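TetR family transcriptional regulator (Streptomyces coelicolor, PDB 6SRN) probably binds regulatory DNA as a transcription factor of the TetR family, and holds a furan carboxylic acid ligand in its pocket. Local coordinates at residues 162-165 with 166-170. Residues are numbered along the deposited sequence; the frame is centred on the assembly and turned at random.
Sequences GQLR and AGVDP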
loop_
_atom_site.group_PDB
_atom_site.type_symbol
_atom_site.label_atom_id
_atom_site.label_comp_id
_atom_site.label_asym_id
_atom_site.label_seq_id
_atom_site.Cartn_x
_atom_site.Cartn_y
_atom_site.Cartn_z
ATOM N N GLY A 162 -27.232 14.131 -5.469
ATOM C CA GLY A 162 -27.184 13.889 -6.909
ATOM C C GLY A 162 -25.839 14.192 -7.560
ATOM O O GLY A 162 -25.721 14.291 -8.790
ATOM N N GLN A 163 -24.793 14.327 -6.744
ATOM C CA GLN A 163 -23.474 14.642 -7.261
ATOM C C GLN A 163 -22.717 13.391 -7.700
ATOM O O GLN A 163 -21.789 13.425 -8.527
ATOM C CB GLN A 163 -22.726 15.387 -6.139
ATOM C CG GLN A 163 -21.407 15.962 -6.556
ATOM C CD GLN A 163 -20.821 16.920 -5.530
ATOM O OE1 GLN A 163 -20.955 16.767 -4.305
ATOM N NE2 GLN A 163 -20.162 17.931 -6.044
ATOM N N LEU A 164 -23.100 12.271 -7.104
ATOM C CA LEU A 164 -22.366 11.018 -7.245
ATOM C C LEU A 164 -23.075 10.206 -8.328
ATOM O O LEU A 164 -24.320 10.150 -8.375
ATOM C CB LEU A 164 -22.345 10.324 -5.889
ATOM C CG LEU A 164 -21.240 9.413 -5.424
ATOM C CD1 LEU A 164 -19.947 10.210 -5.320
ATOM C CD2 LEU A 164 -21.612 8.812 -4.089
ATOM N N ARG A 165 -22.325 9.626 -9.258
ATOM C CA ARG A 165 -22.886 8.782 -10.319
ATOM C C ARG A 165 -23.833 7.696 -9.771
ATOM O O ARG A 165 -23.578 7.086 -8.723
ATOM C CB ARG A 165 -21.784 8.149 -11.210
ATOM C CG ARG A 165 -22.232 7.086 -12.215
ATOM C CD ARG A 165 -21.133 6.695 -13.208
ATOM N NE ARG A 165 -19.963 6.144 -12.520
ATOM C CZ ARG A 165 -19.692 4.850 -12.321
ATOM N NH1 ARG A 165 -20.480 3.863 -12.728
ATOM N NH2 ARG A 165 -18.602 4.514 -11.667
ATOM N N ALA A 166 -24.919 7.475 -10.511
ATOM C CA ALA A 166 -25.947 6.526 -10.124
ATOM C C ALA A 166 -25.357 5.159 -9.936
ATOM O O ALA A 166 -24.570 4.663 -10.764
ATOM C CB ALA A 166 -27.063 6.473 -11.160
ATOM N N GLY A 167 -25.729 4.559 -8.810
ATOM C CA GLY A 167 -25.321 3.216 -8.490
ATOM C C GLY A 167 -24.058 3.140 -7.657
ATOM O O GLY A 167 -23.756 2.079 -7.113
ATOM N N VAL A 168 -23.299 4.244 -7.573
ATOM C CA VAL A 168 -22.099 4.249 -6.748
ATOM C C VAL A 168 -22.473 4.255 -5.269
ATOM O O VAL A 168 -23.246 5.096 -4.818
ATOM C CB VAL A 168 -21.189 5.439 -7.122
ATOM C CG1 VAL A 168 -19.984 5.513 -6.193
ATOM C CG2 VAL A 168 -20.741 5.292 -8.575
ATOM N N ASP A 169 -21.990 3.279 -4.527
ATOM C CA ASP A 169 -22.246 3.199 -3.097
ATOM C C ASP A 169 -21.234 4.055 -2.362
ATOM O O ASP A 169 -20.006 3.852 -2.527
ATOM C CB ASP A 169 -22.117 1.777 -2.601
ATOM C CG ASP A 169 -22.383 1.692 -1.130
ATOM O OD1 ASP A 169 -23.545 1.946 -0.718
ATOM O OD2 ASP A 169 -21.460 1.407 -0.383
ATOM N N PRO A 170 -21.686 5.007 -1.530
ATOM C CA PRO A 170 -20.742 5.847 -0.771
ATOM C C PRO A 170 -19.710 5.086 0.077
ATOM O O PRO A 170 -18.534 5.524 0.121
ATOM C CB PRO A 170 -21.637 6.702 0.123
ATOM C CG PRO A 170 -22.905 6.718 -0.585
ATOM C CD PRO A 170 -23.075 5.458 -1.344
HETATM O O HOH W 1 -24.540 7.300 -5.862
#
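Two donors grip the carbonyl oxygen of R165: the backbone N of V168, at 3.1 Å from R165 O with an N-H...O angle of 160°, and a water that donates to R165 O over 3.0 Å. The same water gives its other hydrogen to V168 O at 2.8 Å, so it bridges the two ends of the turn. The N-H...O hydrogen bond from V168 to R165 closes a type II beta turn running between these residues. Its third position is G167, with the positive phi (93°) that is characteristic of this place in a type II turn and that glycine adopts readily.

Side chains pack on both flanks of V168. Its CG2 sits above one face of the R165 guanidinium, nearer its border than its middle, with R165 NH2 3.8 Å from V168 CG2. The arginine reaches this place extended as far as CD, then bends at chi3 (60°), which swings the head across the valine. Polar partners further fix that head at the subunit interface: NE donates a hydrogen bond to A211 O, while NH1 forms a salt bridge with E206 of the second subunit, whose F210 makes a cation-pi contact with R165. The other methyl, V168 CG1, is 4.2 Å from L164 CG, the two side chains crossing at about a right angle. L164 CD2 also touches the proline ring, 4.3 Å from P170 CG, and L212 packs against both L164 and V168.

Caps mark the helix ends on either side. G162 leaves helix 145-161 in a Schellman motif, and D169, as N-cap of helix 170-192, accepts a hydrogen bond at OD2 from A172 N. The arrangement is thus a type II beta turn joining a Schellman-ended helix to an Asp-capped one, within the all-helical C-terminal domain of a TetR-family regulator.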